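Local structure of alkaline serine protease (Thermobifida fusca, 2PFE) at residues Ala1-Gly5 / Asp69-Val75; Leu74-Tyr78 / Ser100-Trp106; Pro46-Ala51 / Trp62-Thr66. The protein probably cleaves peptide bonds as a serine endopeptidase of the S1 family, this chain being the C-terminal protease domain of a longer zymogen. One frame throughout, in Å; residues are numbered along the deposited sequence.

Contact 1: Ala1-Gly5 / Asp69-Val75; sequences AAIIG and DTVTPLV
The N-terminus of this two-barrel, chymotrypsin-like protease forms a small parallel sheet with the segment that leads from the first barrel towards the second. Strands 2-5 and 70-72 approach to 4.6 Å between axes, at 37°. Both backbones are extended except at P73 (phi/psi -86/35), where the chain turns a corner. A1 comes first: its charged N makes a salt bridge to D69 OD1 (3.0 Å; D69 chi1 m), and one water joins A1 N to T70 OG1. A1 O accepts from T70 N at 2.9 Å. A2 pairs with T70, CA to CA 4.9 Å; both point to one face, and A2 CB touches T72 CG2 at 3.7 Å. The hydrogen bond from I3 N to T70 O is 2.7 Å. I3 is an m,m rotamer on the other face, buried against F30, P46 and I18, with its CD1 3.8 Å from D69 CB. Its carbonyl is met by a side chain: T72 (chi1 p) donates OG1 to I3 O at 2.7 Å and takes L74 N at 3.1 Å from OG1, an ST turn across the corner. I4 (m,t) lays CG2 4.2 Å from L74 CB. G5 pairs with V75, CA to CA only 4.2 Å; a CB on G5 would clash with V75 CG2. G5 N donates to L74 O at 2.9 Å, and V75 CA-H points back to G5 O, 3.5 Å from V75 CA.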
ATOM      1  N   ALA A   1       0.494  16.199 -10.742  1.00  8.73           N
ATOM      2  CA  ALA A   1      -0.671  15.283 -10.923  1.00  8.45           C
ATOM      3  C   ALA A   1      -1.260  14.837  -9.583  1.00  8.06           C
ATOM      4  O   ALA A   1      -0.611  14.960  -8.537  1.00  8.19           O
ATOM      5  CB  ALA A   1      -0.270  14.061 -11.767  1.00  8.83           C
ATOM      6  N   ALA A   2      -2.472  14.281  -9.625  1.00  7.99           N
ATOM      7  CA  ALA A   2      -3.126  13.724  -8.438  1.00  7.86           C
ATOM      8  C   ALA A   2      -2.400  12.468  -7.972  1.00  7.44           C
ATOM      9  O   ALA A   2      -2.029  11.627  -8.794  1.00  7.69           O
ATOM     10  CB  ALA A   2      -4.581  13.389  -8.744  1.00  8.34           C
ATOM     11  N   ILE A   3      -2.190  12.360  -6.659  1.00  6.92           N
ATOM     12  CA  ILE A   3      -1.711  11.129  -6.039  1.00  6.39           C
ATOM     13  C   ILE A   3      -2.918  10.237  -5.798  1.00  6.39           C
ATOM     14  O   ILE A   3      -3.802  10.581  -5.018  1.00  6.98           O
ATOM     15  CB  ILE A   3      -0.997  11.400  -4.679  1.00  6.45           C
ATOM     16  CG1 ILE A   3       0.208  12.334  -4.854  1.00  6.19           C
ATOM     17  CG2 ILE A   3      -0.551  10.110  -4.018  1.00  5.50           C
ATOM     18  CD1 ILE A   3       1.274  11.828  -5.809  1.00  8.70           C
ATOM     19  N   ILE A   4      -2.924   9.069  -6.432  1.00  6.02           N
ATOM     20  CA  ILE A   4      -4.075   8.168  -6.363  1.00  5.83           C
ATOM     21  C   ILE A   4      -3.592   6.753  -5.986  1.00  4.90           C
ATOM     22  O   ILE A   4      -2.677   6.187  -6.616  1.00  5.44           O
ATOM     23  CB  ILE A   4      -4.933   8.199  -7.677  1.00  5.51           C
ATOM     24  CG1 ILE A   4      -5.540   9.601  -7.878  1.00  6.74           C
ATOM     25  CG2 ILE A   4      -6.042   7.144  -7.641  1.00  6.55           C
ATOM     26  CD1 ILE A   4      -6.323   9.767  -9.138  1.00  7.68           C
ATOM     27  N   GLY A   5      -4.206   6.183  -4.956  1.00  4.39           N
ATOM     28  CA  GLY A   5      -3.780   4.860  -4.512  1.00  4.12           C
ATOM     29  C   GLY A   5      -3.938   3.844  -5.631  1.00  3.47           C
ATOM     30  O   GLY A   5      -4.945   3.839  -6.338  1.00  3.80           O
ATOM     31  N   ASP A  69       3.024  17.601  -7.157  1.00  8.55           N
ATOM     32  CA  ASP A  69       1.935  16.623  -7.086  1.00  8.75           C
ATOM     33  C   ASP A  69       0.992  16.889  -5.909  1.00  8.57           C
ATOM     34  O   ASP A  69       1.354  17.596  -4.963  1.00  9.14           O
ATOM     35  CB  ASP A  69       2.505  15.205  -7.076  1.00  8.34           C
ATOM     36  CG  ASP A  69       3.287  14.898  -8.339  1.00  9.00           C
ATOM     37  OD1 ASP A  69       2.657  14.576  -9.373  1.00 11.38           O
ATOM     38  OD2 ASP A  69       4.531  15.003  -8.305  1.00  7.92           O
ATOM     39  N   THR A  70      -0.217  16.337  -5.979  1.00  8.17           N
ATOM     40  CA  THR A  70      -1.273  16.670  -5.022  1.00  7.96           C
ATOM     41  C   THR A  70      -1.939  15.432  -4.429  1.00  7.70           C
ATOM     42  O   THR A  70      -2.374  14.548  -5.160  1.00  7.80           O
ATOM     43  CB  THR A  70      -2.368  17.568  -5.673  1.00  8.16           C
ATOM     44  OG1 THR A  70      -1.757  18.707  -6.299  1.00 10.45           O
ATOM     45  CG2 THR A  70      -3.370  18.057  -4.624  1.00  9.25           C
ATOM     46  N   VAL A  71      -2.045  15.407  -3.103  1.00  6.80           N
ATOM     47  CA  VAL A  71      -2.731  14.320  -2.398  1.00  6.85           C
ATOM     48  C   VAL A  71      -4.252  14.333  -2.635  1.00  6.50           C
ATOM     49  O   VAL A  71      -4.881  15.397  -2.761  1.00  7.01           O
ATOM     50  CB  VAL A  71      -2.402  14.325  -0.885  1.00  6.26           C
ATOM     51  CG1 VAL A  71      -0.921  13.992  -0.670  1.00  8.42           C
ATOM     52  CG2 VAL A  71      -2.798  15.648  -0.207  1.00  6.31           C
ATOM     53  N   THR A  72      -4.819  13.132  -2.742  1.00  6.11           N
ATOM     54  CA  THR A  72      -6.258  12.935  -2.855  1.00  5.57           C
ATOM     55  C   THR A  72      -6.672  11.791  -1.921  1.00  5.60           C
ATOM     56  O   THR A  72      -5.842  10.932  -1.567  1.00  5.05           O
ATOM     57  CB  THR A  72      -6.703  12.582  -4.313  1.00  6.03           C
ATOM     58  OG1 THR A  72      -6.422  11.200  -4.585  1.00  6.94           O
ATOM     59  CG2 THR A  72      -6.037  13.498  -5.366  1.00  6.03           C
ATOM     60  N   PRO A  73      -7.951  11.760  -1.513  1.00  5.74           N
ATOM     61  CA  PRO A  73      -8.421  10.591  -0.770  1.00  6.20           C
ATOM     62  C   PRO A  73      -8.890   9.464  -1.693  1.00  6.45           C
ATOM     63  O   PRO A  73      -9.835   8.741  -1.361  1.00  6.85           O
ATOM     64  CB  PRO A  73      -9.605  11.152   0.002  1.00  6.50           C
ATOM     65  CG  PRO A  73     -10.184  12.167  -0.920  1.00  6.15           C
ATOM     66  CD  PRO A  73      -9.003  12.794  -1.638  1.00  6.04           C
ATOM     67  N   LEU A  74      -8.233   9.311  -2.843  1.00  5.97           N
ATOM     68  CA  LEU A  74      -8.746   8.433  -3.885  1.00  5.64           C
ATOM     69  C   LEU A  74      -7.909   7.180  -4.065  1.00  4.28           C
ATOM     70  O   LEU A  74      -6.687   7.196  -3.849  1.00  5.24           O
ATOM     71  CB  LEU A  74      -8.789   9.170  -5.209  1.00  5.52           C
ATOM     72  CG  LEU A  74      -9.764  10.347  -5.238  1.00  6.06           C
ATOM     73  CD1 LEU A  74      -9.666  11.071  -6.566  1.00  6.80           C
ATOM     74  CD2 LEU A  74     -11.199   9.877  -4.942  1.00  7.30           C
ATOM     75  N   VAL A  75      -8.589   6.105  -4.459  1.00  3.65           N
ATOM     76  CA  VAL A  75      -7.940   4.865  -4.904  1.00  4.14           C
ATOM     77  C   VAL A  75      -8.469   4.516  -6.297  1.00  4.64           C
ATOM     78  O   VAL A  75      -9.660   4.683  -6.574  1.00  4.67           O
ATOM     79  CB  VAL A  75      -8.196   3.703  -3.904  1.00  4.55           C
ATOM     80  CG1 VAL A  75      -7.808   2.348  -4.520  1.00  5.65           C
ATOM     81  CG2 VAL A  75      -7.435   3.946  -2.579  1.00  5.51           C
TER
HETATM   82  O   HOH W   1      -0.813  18.309  -9.131  1.00 26.02           O
HETATM   83  O   HOH W   2       1.335  12.078  -9.304  1.00 22.94           O

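Contact 2: Leu74-Tyr78 / Ser100-Trp106; sequences LVNRY and SGATTGW
This is side-chain packing rather than strand pairing: strand 74-76 and the turn after it lie against the second-barrel hairpin of strands 96-101 and 105-113. CA atoms come nearest at Y78-G105 (5.4 Å) and N76-S100 (6.5 Å). The one direct hydrogen bond runs from S100 OG (chi1 t) to N76 O, 2.7 Å. N76 OD1 takes Y78 N at 2.8 Å, an Asx turn, and Y78 has positive phi (65/25). Its ring (chi1 m) lies over G105, whose CA is 3.6 Å from the centroid, a CH-pi contact; Y78 OH hydrogen-bonds to G6 O. R77 (t,p,t, chi4 80°) lays its guanidinium flat on W106 (chi1 t, chi2 -96°), planes at 7°, R77 CZ 3.7 Å from the five-membered ring centroid, a cation-pi stack. V75 CG1 meets the W106 edge (CZ3, 4.0 Å). G101 N to G105 O and G105 N to G101 O are both 2.9 Å hydrogen bonds; G105 phi/psi, 72/-132, favours glycine. T103 N and T104 OG1 hydrogen-bond to D139, beside predicted catalytic S140, in the C-terminal barrel of the chymotrypsin fold.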
ATOM      1  N   LEU A  74      -8.233   9.311  -2.843  1.00  5.97           N
ATOM      2  CA  LEU A  74      -8.746   8.433  -3.885  1.00  5.64           C
ATOM      3  C   LEU A  74      -7.909   7.180  -4.065  1.00  4.28           C
ATOM      4  O   LEU A  74      -6.687   7.196  -3.849  1.00  5.24           O
ATOM      5  CB  LEU A  74      -8.789   9.170  -5.209  1.00  5.52           C
ATOM      6  CG  LEU A  74      -9.764  10.347  -5.238  1.00  6.06           C
ATOM      7  CD1 LEU A  74      -9.666  11.071  -6.566  1.00  6.80           C
ATOM      8  CD2 LEU A  74     -11.199   9.877  -4.942  1.00  7.30           C
ATOM      9  N   VAL A  75      -8.589   6.105  -4.459  1.00  3.65           N
ATOM     10  CA  VAL A  75      -7.940   4.865  -4.904  1.00  4.14           C
ATOM     11  C   VAL A  75      -8.469   4.516  -6.297  1.00  4.64           C
ATOM     12  O   VAL A  75      -9.660   4.683  -6.574  1.00  4.67           O
ATOM     13  CB  VAL A  75      -8.196   3.703  -3.904  1.00  4.55           C
ATOM     14  CG1 VAL A  75      -7.808   2.348  -4.520  1.00  5.65           C
ATOM     15  CG2 VAL A  75      -7.435   3.946  -2.579  1.00  5.51           C
ATOM     16  N   ASN A  76      -7.575   4.052  -7.169  1.00  4.02           N
ATOM     17  CA  ASN A  76      -7.951   3.670  -8.528  1.00  4.44           C
ATOM     18  C   ASN A  76      -8.712   2.341  -8.515  1.00  4.76           C
ATOM     19  O   ASN A  76      -8.230   1.333  -7.961  1.00  5.08           O
ATOM     20  CB  ASN A  76      -6.696   3.596  -9.397  1.00  4.80           C
ATOM     21  CG  ASN A  76      -7.002   3.550 -10.880  1.00  5.17           C
ATOM     22  OD1 ASN A  76      -8.109   3.201 -11.299  1.00  7.11           O
ATOM     23  ND2 ASN A  76      -6.000   3.867 -11.687  1.00  5.65           N
ATOM     24  N   ARG A  77      -9.909   2.366  -9.098  1.00  4.96           N
ATOM     25  CA  ARG A  77     -10.785   1.207  -9.135  1.00  6.54           C
ATOM     26  C   ARG A  77     -10.504   0.345 -10.368  1.00  6.99           C
ATOM     27  O   ARG A  77     -10.959  -0.793 -10.460  1.00  7.93           O
ATOM     28  CB  ARG A  77     -12.243   1.695  -9.058  1.00  6.21           C
ATOM     29  CG  ARG A  77     -13.338   0.657  -9.220  1.00  9.04           C
ATOM     30  CD  ARG A  77     -13.226  -0.432  -8.154  1.00  9.64           C
ATOM     31  NE  ARG A  77     -14.340  -1.379  -8.220  1.00 12.61           N
ATOM     32  CZ  ARG A  77     -14.437  -2.393  -9.077  1.00 14.31           C
ATOM     33  NH1 ARG A  77     -13.495  -2.613  -9.985  1.00 14.64           N
ATOM     34  NH2 ARG A  77     -15.505  -3.181  -9.040  1.00 16.29           N
ATOM     35  N   TYR A  78      -9.741   0.904 -11.305  1.00  7.94           N
ATOM     36  CA  TYR A  78      -9.287   0.215 -12.519  1.00  8.36           C
ATOM     37  C   TYR A  78     -10.389  -0.186 -13.481  1.00  9.38           C
ATOM     38  O   TYR A  78     -10.230  -1.097 -14.296  1.00 10.79           O
ATOM     39  CB  TYR A  78      -8.315  -0.932 -12.199  1.00  7.50           C
ATOM     40  CG  TYR A  78      -6.941  -0.380 -11.963  1.00  7.12           C
ATOM     41  CD1 TYR A  78      -6.453  -0.191 -10.671  1.00  5.82           C
ATOM     42  CD2 TYR A  78      -6.143   0.011 -13.036  1.00  6.50           C
ATOM     43  CE1 TYR A  78      -5.180   0.343 -10.453  1.00  5.29           C
ATOM     44  CE2 TYR A  78      -4.888   0.561 -12.843  1.00  5.61           C
ATOM     45  CZ  TYR A  78      -4.390   0.701 -11.545  1.00  6.67           C
ATOM     46  OH  TYR A  78      -3.138   1.247 -11.395  1.00  6.41           O
ATOM     47  N   SER A 100      -5.718  -2.562  -4.899  1.00  4.65           N
ATOM     48  CA  SER A 100      -5.445  -1.880  -6.155  1.00  4.05           C
ATOM     49  C   SER A 100      -3.950  -1.794  -6.395  1.00  3.59           C
ATOM     50  O   SER A 100      -3.201  -1.471  -5.496  1.00  3.61           O
ATOM     51  CB  SER A 100      -6.044  -0.471  -6.126  1.00  4.35           C
ATOM     52  OG  SER A 100      -5.837   0.227  -7.350  1.00  4.56           O
ATOM     53  N   GLY A 101      -3.519  -2.078  -7.623  1.00  3.20           N
ATOM     54  CA  GLY A 101      -2.097  -1.948  -7.956  1.00  3.01           C
ATOM     55  C   GLY A 101      -1.845  -1.805  -9.435  1.00  2.88           C
ATOM     56  O   GLY A 101      -2.697  -2.134 -10.254  1.00  2.58           O
ATOM     57  N   ALA A 102      -0.655  -1.323  -9.764  1.00  3.79           N
ATOM     58  CA  ALA A 102      -0.340  -0.898 -11.135  1.00  4.42           C
ATOM     59  C   ALA A 102      -0.268  -2.032 -12.136  1.00  4.67           C
ATOM     60  O   ALA A 102      -0.453  -1.815 -13.339  1.00  6.09           O
ATOM     61  CB  ALA A 102       0.966  -0.127 -11.157  1.00  5.61           C
ATOM     62  N   THR A 103       0.018  -3.236 -11.653  1.00  3.91           N
ATOM     63  CA  THR A 103       0.207  -4.360 -12.560  1.00  4.34           C
ATOM     64  C   THR A 103      -1.089  -5.127 -12.840  1.00  4.04           C
ATOM     65  O   THR A 103      -1.390  -5.452 -13.996  1.00  5.53           O
ATOM     66  CB  THR A 103       1.301  -5.303 -12.064  1.00  4.18           C
ATOM     67  OG1 THR A 103       2.519  -4.571 -11.985  1.00  4.93           O
ATOM     68  CG2 THR A 103       1.525  -6.447 -13.026  1.00  5.51           C
ATOM     69  N   THR A 104      -1.853  -5.411 -11.784  1.00  4.61           N
ATOM     70  CA  THR A 104      -3.049  -6.240 -11.944  1.00  4.99           C
ATOM     71  C   THR A 104      -4.383  -5.515 -11.744  1.00  5.48           C
ATOM     72  O   THR A 104      -5.433  -6.152 -11.807  1.00  5.74           O
ATOM     73  CB  THR A 104      -3.006  -7.457 -11.032  1.00  5.17           C
ATOM     74  OG1 THR A 104      -2.975  -7.031  -9.663  1.00  4.71           O
ATOM     75  CG2 THR A 104      -1.797  -8.327 -11.365  1.00  5.04           C
ATOM     76  N   GLY A 105      -4.335  -4.207 -11.488  1.00  3.77           N
ATOM     77  CA  GLY A 105      -5.550  -3.433 -11.267  1.00  4.32           C
ATOM     78  C   GLY A 105      -6.218  -3.731  -9.937  1.00  4.13           C
ATOM     79  O   GLY A 105      -5.557  -3.776  -8.895  1.00  4.42           O
ATOM     80  N   TRP A 106      -7.529  -3.953  -9.995  1.00  5.37           N
ATOM     81  CA  TRP A 106      -8.383  -4.198  -8.825  1.00  5.47           C
ATOM     82  C   TRP A 106      -8.684  -5.666  -8.686  1.00  6.13           C
ATOM     83  O   TRP A 106      -9.180  -6.315  -9.627  1.00  6.54           O
ATOM     84  CB  TRP A 106      -9.684  -3.412  -9.016  1.00  6.01           C
ATOM     85  CG  TRP A 106     -10.673  -3.405  -7.893  1.00  6.11           C
ATOM     86  CD1 TRP A 106     -11.756  -4.212  -7.757  1.00  7.47           C
ATOM     87  CD2 TRP A 106     -10.714  -2.482  -6.797  1.00  5.18           C
ATOM     88  NE1 TRP A 106     -12.471  -3.866  -6.625  1.00  7.65           N
ATOM     89  CE2 TRP A 106     -11.854  -2.800  -6.025  1.00  6.97           C
ATOM     90  CE3 TRP A 106      -9.900  -1.416  -6.393  1.00  6.20           C
ATOM     91  CZ2 TRP A 106     -12.195  -2.095  -4.864  1.00  6.92           C
ATOM     92  CZ3 TRP A 106     -10.244  -0.708  -5.248  1.00  8.68           C
ATOM     93  CH2 TRP A 106     -11.376  -1.056  -4.495  1.00  6.80           C
TER

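Contact 3: Pro46-Ala51 / Trp62-Thr66; sequences PSGTVA and WVRIT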
ATOM      1  N   PRO A  46       5.273  10.049  -8.855  1.00 12.37           N
ATOM      2  CA  PRO A  46       5.713  11.418  -8.564  1.00 11.61           C
ATOM      3  C   PRO A  46       7.134  11.562  -8.004  1.00 10.65           C
ATOM      4  O   PRO A  46       7.664  10.643  -7.364  1.00 10.62           O
ATOM      5  CB  PRO A  46       4.714  11.863  -7.498  1.00 11.58           C
ATOM      6  CG  PRO A  46       4.411  10.627  -6.758  1.00 12.77           C
ATOM      7  CD  PRO A  46       4.399   9.532  -7.784  1.00 12.82           C
ATOM      8  N   SER A  47       7.731  12.731  -8.222  1.00  9.49           N
ATOM      9  CA  SER A  47       8.992  13.071  -7.580  1.00  9.00           C
ATOM     10  C   SER A  47       8.791  13.048  -6.077  1.00  8.47           C
ATOM     11  O   SER A  47       7.846  13.635  -5.545  1.00  8.49           O
ATOM     12  CB  SER A  47       9.483  14.449  -8.020  1.00  8.95           C
ATOM     13  OG  SER A  47       9.811  14.451  -9.401  1.00 10.79           O
ATOM     14  N   GLY A  48       9.673  12.335  -5.393  1.00  7.68           N
ATOM     15  CA  GLY A  48       9.601  12.255  -3.948  1.00  6.69           C
ATOM     16  C   GLY A  48      10.824  11.588  -3.379  1.00  6.17           C
ATOM     17  O   GLY A  48      11.754  11.246  -4.103  1.00  6.15           O
ATOM     18  N   THR A  49      10.816  11.421  -2.066  1.00  5.45           N
ATOM     19  CA  THR A  49      11.876  10.708  -1.372  1.00  5.71           C
ATOM     20  C   THR A  49      11.220   9.842  -0.321  1.00  5.72           C
ATOM     21  O   THR A  49      10.240  10.253   0.306  1.00  6.37           O
ATOM     22  CB  THR A  49      12.862  11.685  -0.700  1.00  5.65           C
ATOM     23  OG1 THR A  49      13.398  12.560  -1.699  1.00  6.27           O
ATOM     24  CG2 THR A  49      14.007  10.943  -0.042  1.00  7.29           C
ATOM     25  N   VAL A  50      11.763   8.647  -0.123  1.00  5.38           N
ATOM     26  CA  VAL A  50      11.265   7.759   0.929  1.00  5.28           C
ATOM     27  C   VAL A  50      11.614   8.413   2.272  1.00  5.31           C
ATOM     28  O   VAL A  50      12.797   8.498   2.663  1.00  5.18           O
ATOM     29  CB  VAL A  50      11.843   6.322   0.811  1.00  5.38           C
ATOM     30  CG1 VAL A  50      11.344   5.412   1.946  1.00  5.34           C
ATOM     31  CG2 VAL A  50      11.491   5.715  -0.537  1.00  6.68           C
ATOM     32  N   ALA A  51      10.574   8.861   2.971  1.00  5.23           N
ATOM     33  CA  ALA A  51      10.742   9.602   4.214  1.00  5.67           C
ATOM     34  C   ALA A  51      10.873   8.667   5.416  1.00  5.69           C
ATOM     35  O   ALA A  51      11.479   9.031   6.417  1.00  6.56           O
ATOM     36  CB  ALA A  51       9.607  10.580   4.415  1.00  5.22           C
ATOM     37  N   TRP A  62       6.723   5.356   3.918  1.00  4.19           N
ATOM     38  CA  TRP A  62       6.029   6.423   3.236  1.00  3.89           C
ATOM     39  C   TRP A  62       6.994   7.284   2.443  1.00  4.13           C
ATOM     40  O   TRP A  62       8.195   7.334   2.736  1.00  4.12           O
ATOM     41  CB  TRP A  62       5.154   7.251   4.198  1.00  5.00           C
ATOM     42  CG  TRP A  62       5.870   8.247   5.032  1.00  4.53           C
ATOM     43  CD1 TRP A  62       6.663   7.997   6.117  1.00  5.45           C
ATOM     44  CD2 TRP A  62       5.821   9.676   4.887  1.00  4.63           C
ATOM     45  NE1 TRP A  62       7.123   9.182   6.646  1.00  5.68           N
ATOM     46  CE2 TRP A  62       6.614  10.225   5.925  1.00  5.33           C
ATOM     47  CE3 TRP A  62       5.181  10.540   3.992  1.00  6.64           C
ATOM     48  CZ2 TRP A  62       6.810  11.608   6.074  1.00  5.66           C
ATOM     49  CZ3 TRP A  62       5.370  11.928   4.144  1.00  5.33           C
ATOM     50  CH2 TRP A  62       6.181  12.440   5.176  1.00  4.66           C
ATOM     51  N   VAL A  63       6.441   7.895   1.400  1.00  4.02           N
ATOM     52  CA  VAL A  63       7.173   8.751   0.475  1.00  3.96           C
ATOM     53  C   VAL A  63       6.683  10.185   0.631  1.00  4.22           C
ATOM     54  O   VAL A  63       5.486  10.433   0.554  1.00  4.07           O
ATOM     55  CB  VAL A  63       6.984   8.260  -0.986  1.00  3.49           C
ATOM     56  CG1 VAL A  63       7.530   9.299  -1.993  1.00  4.41           C
ATOM     57  CG2 VAL A  63       7.671   6.892  -1.161  1.00  4.06           C
ATOM     58  N   ARG A  64       7.605  11.113   0.878  1.00  4.38           N
ATOM     59  CA  ARG A  64       7.259  12.528   0.870  1.00  5.19           C
ATOM     60  C   ARG A  64       7.362  13.051  -0.551  1.00  4.88           C
ATOM     61  O   ARG A  64       8.375  12.869  -1.228  1.00  4.83           O
ATOM     62  CB  ARG A  64       8.154  13.337   1.815  1.00  4.54           C
ATOM     63  CG  ARG A  64       7.672  14.778   2.073  1.00  6.55           C
ATOM     64  CD  ARG A  64       8.634  15.573   2.985  1.00  7.29           C
ATOM     65  NE  ARG A  64       9.394  14.734   3.922  1.00 13.77           N
ATOM     66  CZ  ARG A  64       9.203  14.651   5.243  1.00 15.08           C
ATOM     67  NH1 ARG A  64       8.258  15.362   5.867  1.00 14.95           N
ATOM     68  NH2 ARG A  64       9.976  13.841   5.957  1.00 15.24           N
ATOM     69  N   ILE A  65       6.293  13.689  -0.993  1.00  5.22           N
ATOM     70  CA  ILE A  65       6.233  14.238  -2.356  1.00  5.18           C
ATOM     71  C   ILE A  65       6.572  15.741  -2.377  1.00  5.75           C
ATOM     72  O   ILE A  65       6.843  16.331  -1.327  1.00  5.86           O
ATOM     73  CB  ILE A  65       4.856  13.969  -3.006  1.00  5.50           C
ATOM     74  CG1 ILE A  65       3.742  14.620  -2.174  1.00  5.23           C
ATOM     75  CG2 ILE A  65       4.616  12.462  -3.123  1.00  5.07           C
ATOM     76  CD1 ILE A  65       2.402  14.707  -2.883  1.00  6.57           C
ATOM     77  N   THR A  66       6.566  16.336  -3.572  1.00  6.18           N
ATOM     78  CA  THR A  66       6.877  17.757  -3.746  1.00  6.97           C
ATOM     79  C   THR A  66       5.606  18.501  -4.147  1.00  6.98           C
ATOM     80  O   THR A  66       4.540  17.894  -4.295  1.00  6.88           O
ATOM     81  CB  THR A  66       7.989  17.976  -4.807  1.00  7.08           C
ATOM     82  OG1 THR A  66       7.462  17.731  -6.120  1.00  8.91           O
ATOM     83  CG2 THR A  66       9.183  17.052  -4.551  1.00  7.73           C
TER
HETATM   84  O   HOH W   3       6.120  15.421  -6.225  1.00 14.49           O
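Three backbone hydrogen bonds pair these antiparallel strands: T49 N to R64 O at 3.0 Å, R64 N to T49 O at 2.8 Å, and A51 N to W62 O at 2.8 Å. A CA-H...O contact runs from V63 CA to T49 O (3.4 Å). Beyond the last of these bonds a water joins S47 and T66: it donates to S47 O at 2.6 Å and accepts from T66 N at 2.8 Å and T66 OG1 at 2.7 Å. Together strands 48-54 and 60-65 make a beta hairpin in the first barrel, and the second strand continues the sheet to strand 27-32. D59, a predicted member of the catalytic triad, lies just before strand 60-65. Apolar contacts use the face of V50 and V63, a non-hydrogen-bonded pair whose CG2 atoms are 4.0 Å apart. G48 has no side chain, so the strands can come close (G48 CA to R64 O 3.0 Å); a CB there would clash with R64 O and V63 CG1. P46, after a cis peptide bond, sets its CG 4.1 Å from I65 CG2. At the far end W62 (chi1 p) swings its indole round so that A51 CB sits over a face, 3.7 Å from the centroid of the six-membered ring.

In the fold
Contact 3, wholly in the first barrel, is antiparallel hairpin pairing with five of eleven touching residues buried. Contact 1 has three of eleven buried and three exposed; it attaches the N-terminus beside that barrel with parallel pairing, a terminal salt bridge and bound water, and I3 CD1 meets P46 CG of contact 3 at 3.5 Å. Contact 2, four of nine buried and none exposed, is on the second barrel and relies on a cation-pi stack, a tyrosine ring over a glycine CA and one side-chain-to-backbone hydrogen bond. It shares L74 and V75 with contact 1, and G5 O to N76 N (2.8 Å) is a probable hydrogen bond. Contact 1 thus touches both others.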